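Motility-associated killing factor MakB (Vibrio cholerae serotype O1, PDB 6W1W) probably acts as one component of a tripartite cytotoxin that resembles alpha-pore-forming toxins. Local coordinates at residues Q158-I163 with A255-K260; S171-S176 with Q236-K241; P210-A215 with K260-T265. All blocks are in the same frame, centred on the assembly; numbering follows the deposited sequence.

Contact 1: Q158-I163 with A255-K260; sequences QAMVRI and AAAITK
M160 and I163 form two bumps on one face of their helix, and A257 fills the hollow between them. The two short helix segments come within 8.4 Å of each other, axis to axis. Their directions differ by 39°. The CA atoms of M160 and A257 are the nearest pair, 5.1 Å apart. The methyl of A257 is a small bump. It sits against CB of I163 at 3.7 Å and near CB of M160 at 4.0 Å. Beneath it lies the backbone of M160, with A257 CB 3.4 Å from M160 O. The floor of the hollow is therefore a peptide carbonyl, and its walls are aliphatic carbons. With chi1 at -64°, I163 has CG2 anti to the backbone N, which puts that branch against A257 CB as well. M160 then reaches back along the other helix by one residue. Its SD lies 3.9 Å from CB of A256. The chain bends at its CG-SD bond (chi3 -54°), which turns CE away from that alanine. I163 also touches L242 and L245 of helix 233-245. A256 also touches W47 and L153, so the alanine face is shared with other parts of the fold. All four touching residues are buried. No hydrogen bond or charge pair joins the segments. This is an alanine-mediated close packing of helix 157-176 on helix 251-270. The chemistry is thus apolar: small alanines let the helix backbones come close, and methionine and isoleucine supply the bulk around them.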
ATOM      1  N   GLN A 158      33.611  -0.184  -5.985  1.00135.44           N
ATOM      2  CA  GLN A 158      33.597  -0.013  -4.535  1.00115.52           C
ATOM      3  C   GLN A 158      33.064   1.361  -4.149  1.00115.07           C
ATOM      4  O   GLN A 158      32.220   1.476  -3.250  1.00106.55           O
ATOM      5  CB  GLN A 158      34.996  -0.227  -3.968  1.00123.16           C
ATOM      6  CG  GLN A 158      35.585  -1.591  -4.286  1.00143.56           C
ATOM      7  CD  GLN A 158      36.871  -1.869  -3.523  1.00167.73           C
ATOM      8  OE1 GLN A 158      37.238  -1.134  -2.603  1.00173.74           O
ATOM      9  NE2 GLN A 158      37.562  -2.938  -3.904  1.00163.66           N
ATOM     10  N   ALA A 159      33.526   2.413  -4.833  1.00114.93           N
ATOM     11  CA  ALA A 159      32.995   3.752  -4.592  1.00111.02           C
ATOM     12  C   ALA A 159      31.495   3.827  -4.866  1.00112.30           C
ATOM     13  O   ALA A 159      30.783   4.601  -4.215  1.00101.41           O
ATOM     14  CB  ALA A 159      33.744   4.774  -5.450  1.00106.59           C
ATOM     15  N   MET A 160      30.993   3.029  -5.815  1.00113.31           N
ATOM     16  CA  MET A 160      29.583   3.120  -6.176  1.00108.52           C
ATOM     17  C   MET A 160      28.698   2.285  -5.259  1.00100.02           C
ATOM     18  O   MET A 160      27.553   2.665  -4.994  1.00 97.07           O
ATOM     19  CB  MET A 160      29.380   2.702  -7.631  1.00127.05           C
ATOM     20  CG  MET A 160      29.807   3.751  -8.636  1.00129.50           C
ATOM     21  SD  MET A 160      29.421   3.268 -10.327  1.00130.67           S
ATOM     22  CE  MET A 160      30.227   1.673 -10.422  1.00123.11           C
ATOM     23  N   VAL A 161      29.196   1.142  -4.777  1.00100.63           N
ATOM     24  CA  VAL A 161      28.407   0.339  -3.846  1.00100.64           C
ATOM     25  C   VAL A 161      28.119   1.133  -2.578  1.00118.52           C
ATOM     26  O   VAL A 161      27.019   1.058  -2.016  1.00112.32           O
ATOM     27  CB  VAL A 161      29.121  -0.989  -3.534  1.00101.89           C
ATOM     28  CG1 VAL A 161      28.320  -1.801  -2.518  1.00101.10           C
ATOM     29  CG2 VAL A 161      29.333  -1.790  -4.804  1.00118.59           C
ATOM     30  N   ARG A 162      29.098   1.917  -2.115  1.00113.22           N
ATOM     31  CA  ARG A 162      28.899   2.707  -0.904  1.00119.95           C
ATOM     32  C   ARG A 162      27.841   3.783  -1.110  1.00119.69           C
ATOM     33  O   ARG A 162      27.012   4.025  -0.226  1.00123.63           O
ATOM     34  CB  ARG A 162      30.219   3.335  -0.459  1.00118.68           C
ATOM     35  CG  ARG A 162      31.328   2.330  -0.206  1.00106.24           C
ATOM     36  CD  ARG A 162      32.558   2.981   0.402  1.00104.51           C
ATOM     37  NE  ARG A 162      33.749   2.169   0.176  1.00107.29           N
ATOM     38  CZ  ARG A 162      34.723   2.492  -0.669  1.00120.52           C
ATOM     39  NH1 ARG A 162      34.656   3.624  -1.359  1.00108.00           N
ATOM     40  NH2 ARG A 162      35.771   1.686  -0.815  1.00111.61           N
ATOM     41  N   ILE A 163      27.854   4.439  -2.271  1.00104.89           N
ATOM     42  CA  ILE A 163      26.872   5.487  -2.528  1.00 98.40           C
ATOM     43  C   ILE A 163      25.473   4.895  -2.642  1.00102.02           C
ATOM     44  O   ILE A 163      24.499   5.472  -2.144  1.00100.22           O
ATOM     45  CB  ILE A 163      27.258   6.282  -3.787  1.00107.96           C
ATOM     46  CG1 ILE A 163      28.586   7.005  -3.570  1.00104.53           C
ATOM     47  CG2 ILE A 163      26.163   7.274  -4.147  1.00 92.93           C
ATOM     48  CD1 ILE A 163      29.026   7.820  -4.757  1.00108.71           C
ATOM     49  N   ALA A 255      25.732   9.118 -10.747  1.00122.37           N
ATOM     50  CA  ALA A 255      24.427   8.859 -11.349  1.00111.23           C
ATOM     51  C   ALA A 255      24.149   7.367 -11.437  1.00103.41           C
ATOM     52  O   ALA A 255      23.008   6.928 -11.241  1.00 89.47           O
ATOM     53  CB  ALA A 255      24.346   9.494 -12.736  1.00 97.05           C
ATOM     54  N   ALA A 256      25.178   6.571 -11.734  1.00 93.54           N
ATOM     55  CA  ALA A 256      24.995   5.124 -11.774  1.00100.23           C
ATOM     56  C   ALA A 256      24.619   4.591 -10.399  1.00101.62           C
ATOM     57  O   ALA A 256      23.693   3.781 -10.264  1.00 91.26           O
ATOM     58  CB  ALA A 256      26.265   4.447 -12.291  1.00 96.19           C
ATOM     59  N   ALA A 257      25.312   5.062  -9.358  1.00113.05           N
ATOM     60  CA  ALA A 257      25.059   4.568  -8.009  1.00101.34           C
ATOM     61  C   ALA A 257      23.707   5.043  -7.487  1.00100.77           C
ATOM     62  O   ALA A 257      23.004   4.292  -6.799  1.00 95.12           O
ATOM     63  CB  ALA A 257      26.188   5.005  -7.080  1.00104.27           C
ATOM     64  N   ILE A 258      23.325   6.283  -7.803  1.00 89.70           N
ATOM     65  CA  ILE A 258      22.031   6.803  -7.361  1.00 87.40           C
ATOM     66  C   ILE A 258      20.894   5.960  -7.927  1.00110.57           C
ATOM     67  O   ILE A 258      20.061   5.429  -7.180  1.00 84.65           O
ATOM     68  CB  ILE A 258      21.882   8.283  -7.754  1.00 90.53           C
ATOM     69  CG1 ILE A 258      22.860   9.150  -6.953  1.00 88.78           C
ATOM     70  CG2 ILE A 258      20.434   8.744  -7.567  1.00 84.75           C
ATOM     71  CD1 ILE A 258      22.797  10.630  -7.277  1.00 89.85           C
ATOM     72  N   THR A 259      20.855   5.817  -9.261  1.00117.58           N
ATOM     73  CA  THR A 259      19.728   5.163  -9.928  1.00107.83           C
ATOM     74  C   THR A 259      19.579   3.710  -9.493  1.00 92.72           C
ATOM     75  O   THR A 259      18.456   3.216  -9.335  1.00103.27           O
ATOM     76  CB  THR A 259      19.888   5.249 -11.449  1.00 96.04           C
ATOM     77  OG1 THR A 259      21.156   4.701 -11.837  1.00104.61           O
ATOM     78  CG2 THR A 259      19.799   6.691 -11.918  1.00 91.57           C
ATOM     79  N   LYS A 260      20.695   3.007  -9.296  1.00 87.57           N
ATOM     80  CA  LYS A 260      20.619   1.631  -8.816  1.00 87.55           C
ATOM     81  C   LYS A 260      19.875   1.548  -7.487  1.00103.53           C
ATOM     82  O   LYS A 260      19.085   0.623  -7.270  1.00108.49           O
ATOM     83  CB  LYS A 260      22.027   1.047  -8.710  1.00 90.30           C
ATOM     84  CG  LYS A 260      22.247   0.047  -7.588  1.00100.16           C
ATOM     85  CD  LYS A 260      21.582  -1.286  -7.864  1.00111.31           C
ATOM     86  CE  LYS A 260      22.169  -2.388  -6.997  1.00118.87           C
ATOM     87  NZ  LYS A 260      23.530  -2.791  -7.457  1.00128.85           N
TER

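Contact 2: S171-S176 with Q236-K241; sequences SQSIAS and QQDLDK
S173 and D238 are the nearest backbone positions here, with their CA atoms 8.3 Å apart across two helical segments. That spacing is bridged by a single pair of polar side chains, and the buried surface is small. D238 sends its carboxylate across the gap. Its CG is anti to the carbonyl carbon and beside the backbone N (chi1 -67°), which directs the group at the serine. OD2 is the atom that arrives, 3.3 Å from OG of S173 and 3.7 Å from CB of S173. The approach is a close polar one and does not count as a hydrogen bond. The hydroxyl is already engaged within its own helix. With chi1 at 76°, OG of S173 stands between the backbone N and the carbonyl carbon, and it donates to O of L170 one turn earlier. The carboxylate also meets S169 and L170 of helix 157-176, and its other oxygen, OD1, lies close to OE1 of E166. S173 in turn packs on E234 and V235, which widens the meeting of helices 157-176 and 233-245. Two acidic groups near each other would tend to raise the proton affinity of one of them, though the model does not tell their charge states. The chemistry implies a light polar touch between the helices, with the serine proton spent on the backbone and the aspartate resting alongside.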
ATOM      1  N   SER A 171      17.146   6.126   2.974  1.00111.41           N
ATOM      2  CA  SER A 171      15.719   5.946   2.727  1.00105.27           C
ATOM      3  C   SER A 171      15.079   5.073   3.803  1.00105.03           C
ATOM      4  O   SER A 171      13.929   5.307   4.195  1.00111.22           O
ATOM      5  CB  SER A 171      15.491   5.362   1.331  1.00 97.80           C
ATOM      6  OG  SER A 171      14.106   5.294   1.019  1.00 95.45           O
ATOM      7  N   GLN A 172      15.812   4.082   4.315  1.00107.46           N
ATOM      8  CA  GLN A 172      15.254   3.181   5.319  1.00116.20           C
ATOM      9  C   GLN A 172      15.174   3.807   6.708  1.00114.46           C
ATOM     10  O   GLN A 172      14.311   3.413   7.501  1.00112.72           O
ATOM     11  CB  GLN A 172      16.065   1.887   5.393  1.00127.70           C
ATOM     12  CG  GLN A 172      15.428   0.822   6.274  1.00138.42           C
ATOM     13  CD  GLN A 172      16.241  -0.450   6.333  1.00165.86           C
ATOM     14  OE1 GLN A 172      16.476  -1.003   7.407  1.00179.03           O
ATOM     15  NE2 GLN A 172      16.674  -0.928   5.172  1.00169.51           N
ATOM     16  N   SER A 173      16.045   4.770   7.026  1.00105.18           N
ATOM     17  CA  SER A 173      15.958   5.422   8.329  1.00113.77           C
ATOM     18  C   SER A 173      14.816   6.432   8.371  1.00104.39           C
ATOM     19  O   SER A 173      14.167   6.583   9.415  1.00 90.81           O
ATOM     20  CB  SER A 173      17.293   6.083   8.700  1.00104.44           C
ATOM     21  OG  SER A 173      17.520   7.287   7.991  1.00100.85           O
ATOM     22  N   ILE A 174      14.540   7.114   7.254  1.00 92.44           N
ATOM     23  CA  ILE A 174      13.334   7.929   7.172  1.00 84.62           C
ATOM     24  C   ILE A 174      12.093   7.051   7.219  1.00 90.02           C
ATOM     25  O   ILE A 174      11.020   7.505   7.632  1.00 97.13           O
ATOM     26  CB  ILE A 174      13.344   8.801   5.899  1.00 80.13           C
ATOM     27  CG1 ILE A 174      14.626   9.634   5.833  1.00 94.98           C
ATOM     28  CG2 ILE A 174      12.122   9.716   5.845  1.00 80.32           C
ATOM     29  CD1 ILE A 174      14.667  10.632   4.685  1.00 80.99           C
ATOM     30  N   ALA A 175      12.217   5.784   6.818  1.00111.95           N
ATOM     31  CA  ALA A 175      11.078   4.879   6.870  1.00106.89           C
ATOM     32  C   ALA A 175      10.802   4.407   8.291  1.00103.33           C
ATOM     33  O   ALA A 175       9.668   4.030   8.603  1.00107.23           O
ATOM     34  CB  ALA A 175      11.323   3.682   5.954  1.00109.07           C
ATOM     35  N   SER A 176      11.816   4.413   9.162  1.00115.23           N
ATOM     36  CA  SER A 176      11.603   3.963  10.535  1.00108.24           C
ATOM     37  C   SER A 176      10.767   4.955  11.330  1.00103.38           C
ATOM     38  O   SER A 176      10.029   4.550  12.236  1.00107.34           O
ATOM     39  CB  SER A 176      12.944   3.727  11.226  1.00105.74           C
ATOM     40  OG  SER A 176      13.643   2.658  10.609  1.00120.55           O
ATOM     41  N   GLN A 236      20.335  12.428   9.811  1.00114.44           N
ATOM     42  CA  GLN A 236      21.432  13.367   9.623  1.00109.94           C
ATOM     43  C   GLN A 236      22.790  12.681   9.533  1.00101.81           C
ATOM     44  O   GLN A 236      23.721  13.257   8.959  1.00102.80           O
ATOM     45  CB  GLN A 236      21.433  14.398  10.750  1.00114.89           C
ATOM     46  CG  GLN A 236      20.597  15.632  10.455  1.00118.45           C
ATOM     47  CD  GLN A 236      21.183  16.483   9.341  1.00119.80           C
ATOM     48  OE1 GLN A 236      22.311  16.260   8.893  1.00109.98           O
ATOM     49  NE2 GLN A 236      20.415  17.469   8.888  1.00115.90           N
ATOM     50  N   GLN A 237      22.923  11.470  10.073  1.00104.74           N
ATOM     51  CA  GLN A 237      24.175  10.730   9.946  1.00115.82           C
ATOM     52  C   GLN A 237      24.295  10.049   8.591  1.00133.94           C
ATOM     53  O   GLN A 237      25.410   9.889   8.077  1.00133.73           O
ATOM     54  CB  GLN A 237      24.300   9.693  11.066  1.00121.72           C
ATOM     55  CG  GLN A 237      24.445  10.295  12.463  1.00138.82           C
ATOM     56  CD  GLN A 237      24.394   9.245  13.560  1.00142.71           C
ATOM     57  OE1 GLN A 237      24.677   8.068  13.325  1.00143.00           O
ATOM     58  NE2 GLN A 237      24.026   9.667  14.763  1.00139.61           N
ATOM     59  N   ASP A 238      23.165   9.635   8.008  1.00137.05           N
ATOM     60  CA  ASP A 238      23.167   9.115   6.645  1.00119.02           C
ATOM     61  C   ASP A 238      23.308  10.239   5.627  1.00105.56           C
ATOM     62  O   ASP A 238      23.999  10.079   4.615  1.00118.79           O
ATOM     63  CB  ASP A 238      21.893   8.311   6.382  1.00118.19           C
ATOM     64  CG  ASP A 238      21.826   7.038   7.210  1.00131.27           C
ATOM     65  OD1 ASP A 238      22.900   6.536   7.610  1.00131.21           O
ATOM     66  OD2 ASP A 238      20.708   6.536   7.456  1.00127.66           O
ATOM     67  N   LEU A 239      22.666  11.382   5.884  1.00 99.90           N
ATOM     68  CA  LEU A 239      22.808  12.534   4.999  1.00100.87           C
ATOM     69  C   LEU A 239      24.255  13.009   4.921  1.00108.85           C
ATOM     70  O   LEU A 239      24.752  13.329   3.836  1.00 98.68           O
ATOM     71  CB  LEU A 239      21.905  13.672   5.473  1.00100.54           C
ATOM     72  CG  LEU A 239      20.481  13.719   4.918  1.00116.80           C
ATOM     73  CD1 LEU A 239      19.568  14.535   5.829  1.00116.17           C
ATOM     74  CD2 LEU A 239      20.489  14.298   3.513  1.00113.70           C
ATOM     75  N   ASP A 240      24.944  13.076   6.062  1.00118.94           N
ATOM     76  CA  ASP A 240      26.318  13.571   6.058  1.00113.36           C
ATOM     77  C   ASP A 240      27.271  12.548   5.459  1.00108.91           C
ATOM     78  O   ASP A 240      28.198  12.912   4.728  1.00115.89           O
ATOM     79  CB  ASP A 240      26.754  13.944   7.477  1.00126.78           C
ATOM     80  CG  ASP A 240      26.261  15.317   7.903  1.00135.83           C
ATOM     81  OD1 ASP A 240      25.579  15.988   7.099  1.00137.23           O
ATOM     82  OD2 ASP A 240      26.561  15.726   9.044  1.00142.40           O
ATOM     83  N   LYS A 241      27.058  11.263   5.755  1.00106.77           N
ATOM     84  CA  LYS A 241      27.901  10.215   5.189  1.00111.01           C
ATOM     85  C   LYS A 241      27.818  10.209   3.667  1.00125.46           C
ATOM     86  O   LYS A 241      28.819   9.964   2.981  1.00107.87           O
ATOM     87  CB  LYS A 241      27.484   8.861   5.764  1.00111.63           C
ATOM     88  CG  LYS A 241      28.508   7.749   5.621  1.00113.42           C
ATOM     89  CD  LYS A 241      27.956   6.449   6.190  1.00110.67           C
ATOM     90  CE  LYS A 241      29.053   5.539   6.721  1.00133.00           C
ATOM     91  NZ  LYS A 241      29.640   6.036   8.010  1.00118.12           N
TER

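Contact 3: P210-A215 with K260-T265; sequences PFLSFA and KAIIQT
I262 and T265 of the helix face L212 and F214 of the strand. The segments run nearly in the same direction, 16° apart, with 10.7 Å between axes, and side chains bridge that distance. Walking along the helix, K260 comes first and makes a cation-pi contact with W150. I262, two residues on, carries most of the contact. CG1 packs against CD1 of L212 at 3.6 Å, and CD2 of L212 flanks it as well. These two side chains slide past each other in opposite directions. CG2 of I262 makes a CH-pi contact over one face of the F214 ring, 4.3 Å from its centroid and 15° off the normal. The remaining methyl is folded round by chi2 of -60°. This brings CD1 of I262 to CE1 of F214 at 3.6 Å. I262 thus fills the space between the leucine and the phenylalanine with three different carbons. I263 next turns to L142 and I146 of helix 100-151. T265 closes the walk: its OG1 approaches the ring obliquely, 4.2 Å from CZ of F214. That hydroxyl donates to O of I262 at 2.8 Å, which holds it against its own helix. The arrangement is a helix packed on one face of the mixed sheet, at its outermost strand, 209-220. At this level helix 251-270 packs on helix 100-151 through I263 and on strand 209-220 through I262. The strand pairs by backbone with strand 193-203, through F214 and I199, and Y201 of that strand meets both F214 and I262.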
ATOM      1  N   PRO A 210      21.296  19.406  -9.883  1.00157.29           N
ATOM      2  CA  PRO A 210      20.183  18.492  -9.586  1.00144.95           C
ATOM      3  C   PRO A 210      20.081  17.383 -10.624  1.00139.50           C
ATOM      4  O   PRO A 210      20.566  17.498 -11.752  1.00152.17           O
ATOM      5  CB  PRO A 210      18.946  19.396  -9.617  1.00124.39           C
ATOM      6  CG  PRO A 210      19.346  20.558 -10.449  1.00138.85           C
ATOM      7  CD  PRO A 210      20.818  20.771 -10.182  1.00148.34           C
ATOM      8  N   PHE A 211      19.434  16.289 -10.227  1.00110.71           N
ATOM      9  CA  PHE A 211      19.447  15.085 -11.047  1.00102.75           C
ATOM     10  C   PHE A 211      18.171  14.273 -10.875  1.00108.99           C
ATOM     11  O   PHE A 211      17.266  14.345 -11.712  1.00137.78           O
ATOM     12  CB  PHE A 211      20.685  14.252 -10.702  1.00101.10           C
ATOM     13  CG  PHE A 211      20.770  12.942 -11.428  1.00114.95           C
ATOM     14  CD1 PHE A 211      20.488  11.754 -10.773  1.00119.41           C
ATOM     15  CD2 PHE A 211      21.151  12.892 -12.754  1.00123.98           C
ATOM     16  CE1 PHE A 211      20.571  10.546 -11.429  1.00124.03           C
ATOM     17  CE2 PHE A 211      21.233  11.683 -13.416  1.00133.15           C
ATOM     18  CZ  PHE A 211      20.944  10.510 -12.751  1.00127.80           C
ATOM     19  N   LEU A 212      18.088  13.504  -9.795  1.00 91.58           N
ATOM     20  CA  LEU A 212      16.960  12.621  -9.536  1.00 91.90           C
ATOM     21  C   LEU A 212      16.209  13.118  -8.309  1.00 95.33           C
ATOM     22  O   LEU A 212      16.800  13.723  -7.409  1.00106.25           O
ATOM     23  CB  LEU A 212      17.433  11.181  -9.310  1.00 87.37           C
ATOM     24  CG  LEU A 212      16.454  10.004  -9.301  1.00 94.82           C
ATOM     25  CD1 LEU A 212      17.203   8.745  -9.694  1.00 91.73           C
ATOM     26  CD2 LEU A 212      15.778   9.805  -7.947  1.00 85.61           C
ATOM     27  N   SER A 213      14.902  12.848  -8.272  1.00 83.86           N
ATOM     28  CA  SER A 213      14.082  13.261  -7.137  1.00 92.50           C
ATOM     29  C   SER A 213      12.806  12.433  -7.140  1.00 89.67           C
ATOM     30  O   SER A 213      11.924  12.668  -7.969  1.00 99.51           O
ATOM     31  CB  SER A 213      13.766  14.755  -7.207  1.00 92.92           C
ATOM     32  OG  SER A 213      12.444  14.983  -7.665  1.00 92.74           O
ATOM     33  N   PHE A 214      12.702  11.478  -6.220  1.00 89.00           N
ATOM     34  CA  PHE A 214      11.488  10.691  -6.064  1.00102.16           C
ATOM     35  C   PHE A 214      10.910  10.912  -4.672  1.00 95.79           C
ATOM     36  O   PHE A 214      11.620  11.278  -3.732  1.00 99.07           O
ATOM     37  CB  PHE A 214      11.744   9.195  -6.320  1.00104.19           C
ATOM     38  CG  PHE A 214      12.288   8.447  -5.134  1.00 95.69           C
ATOM     39  CD1 PHE A 214      13.529   8.752  -4.613  1.00111.04           C
ATOM     40  CD2 PHE A 214      11.568   7.411  -4.564  1.00107.95           C
ATOM     41  CE1 PHE A 214      14.033   8.057  -3.530  1.00129.37           C
ATOM     42  CE2 PHE A 214      12.069   6.711  -3.481  1.00123.29           C
ATOM     43  CZ  PHE A 214      13.302   7.035  -2.965  1.00127.24           C
ATOM     44  N   ALA A 215       9.603  10.688  -4.554  1.00 90.90           N
ATOM     45  CA  ALA A 215       8.849  11.030  -3.358  1.00 85.26           C
ATOM     46  C   ALA A 215       8.122   9.806  -2.818  1.00 84.78           C
ATOM     47  O   ALA A 215       8.018   8.770  -3.477  1.00 91.94           O
ATOM     48  CB  ALA A 215       7.847  12.155  -3.640  1.00 72.27           C
ATOM     49  N   LYS A 260      20.695   3.007  -9.296  1.00 87.57           N
ATOM     50  CA  LYS A 260      20.619   1.631  -8.816  1.00 87.55           C
ATOM     51  C   LYS A 260      19.875   1.548  -7.487  1.00103.53           C
ATOM     52  O   LYS A 260      19.085   0.623  -7.270  1.00108.49           O
ATOM     53  CB  LYS A 260      22.027   1.047  -8.710  1.00 90.30           C
ATOM     54  CG  LYS A 260      22.247   0.047  -7.588  1.00100.16           C
ATOM     55  CD  LYS A 260      21.582  -1.286  -7.864  1.00111.31           C
ATOM     56  CE  LYS A 260      22.169  -2.388  -6.997  1.00118.87           C
ATOM     57  NZ  LYS A 260      23.530  -2.791  -7.457  1.00128.85           N
ATOM     58  N   ALA A 261      20.080   2.527  -6.599  1.00 97.06           N
ATOM     59  CA  ALA A 261      19.420   2.498  -5.296  1.00 99.81           C
ATOM     60  C   ALA A 261      17.942   2.864  -5.386  1.00 92.20           C
ATOM     61  O   ALA A 261      17.126   2.314  -4.637  1.00101.91           O
ATOM     62  CB  ALA A 261      20.135   3.433  -4.322  1.00106.17           C
ATOM     63  N   ILE A 262      17.576   3.783  -6.283  1.00 88.81           N
ATOM     64  CA  ILE A 262      16.162   4.095  -6.486  1.00100.36           C
ATOM     65  C   ILE A 262      15.414   2.872  -7.010  1.00105.83           C
ATOM     66  O   ILE A 262      14.308   2.558  -6.551  1.00 88.30           O
ATOM     67  CB  ILE A 262      16.008   5.299  -7.432  1.00102.15           C
ATOM     68  CG1 ILE A 262      16.955   6.419  -7.008  1.00110.66           C
ATOM     69  CG2 ILE A 262      14.570   5.797  -7.431  1.00 77.36           C
ATOM     70  CD1 ILE A 262      16.704   6.919  -5.607  1.00123.27           C
ATOM     71  N   ILE A 263      16.006   2.160  -7.975  1.00 96.99           N
ATOM     72  CA  ILE A 263      15.408   0.912  -8.442  1.00104.65           C
ATOM     73  C   ILE A 263      15.357  -0.102  -7.308  1.00 95.87           C
ATOM     74  O   ILE A 263      14.338  -0.774  -7.099  1.00 99.66           O
ATOM     75  CB  ILE A 263      16.178   0.367  -9.665  1.00114.61           C
ATOM     76  CG1 ILE A 263      15.545   0.860 -10.969  1.00103.46           C
ATOM     77  CG2 ILE A 263      16.231  -1.163  -9.660  1.00103.73           C
ATOM     78  CD1 ILE A 263      15.753   2.326 -11.246  1.00105.76           C
ATOM     79  N   GLN A 264      16.442  -0.202  -6.535  1.00102.58           N
ATOM     80  CA  GLN A 264      16.510  -1.182  -5.456  1.00 96.19           C
ATOM     81  C   GLN A 264      15.428  -0.948  -4.406  1.00 85.20           C
ATOM     82  O   GLN A 264      14.949  -1.906  -3.786  1.00 85.79           O
ATOM     83  CB  GLN A 264      17.898  -1.156  -4.816  1.00100.23           C
ATOM     84  CG  GLN A 264      18.134  -2.234  -3.778  1.00113.19           C
ATOM     85  CD  GLN A 264      17.817  -3.619  -4.291  1.00127.63           C
ATOM     86  OE1 GLN A 264      16.844  -4.240  -3.868  1.00135.45           O
ATOM     87  NE2 GLN A 264      18.641  -4.116  -5.207  1.00138.88           N
ATOM     88  N   THR A 265      15.016   0.306  -4.196  1.00 88.09           N
ATOM     89  CA  THR A 265      13.916   0.553  -3.267  1.00110.53           C
ATOM     90  C   THR A 265      12.570   0.280  -3.925  1.00110.54           C
ATOM     91  O   THR A 265      11.639  -0.188  -3.257  1.00101.45           O
ATOM     92  CB  THR A 265      13.969   1.987  -2.713  1.00112.86           C
ATOM     93  OG1 THR A 265      13.980   2.931  -3.791  1.00126.77           O
ATOM     94  CG2 THR A 265      15.216   2.196  -1.832  1.00101.40           C
TER

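From the N terminus, helix 100-151 leads to helix 157-176, whose start opens contact 1 and whose end opens contact 2. The chain then forms strands 193-203 and 209-220, and the second opens contact 3. Helix 233-245 closes contact 2, so this loop is nested inside that of contact 1. Helix 251-270 follows, closing contact 1 and then contact 3, which share K260. Contact 3 crosses both others. Contacts 1 and 3 touch, through A255 and T259 on F211 and I258 and T259 on L212. Together the three contacts tie helix 157-176, strand 209-220 and helices 233-245 and 251-270 into one end of the long molecule.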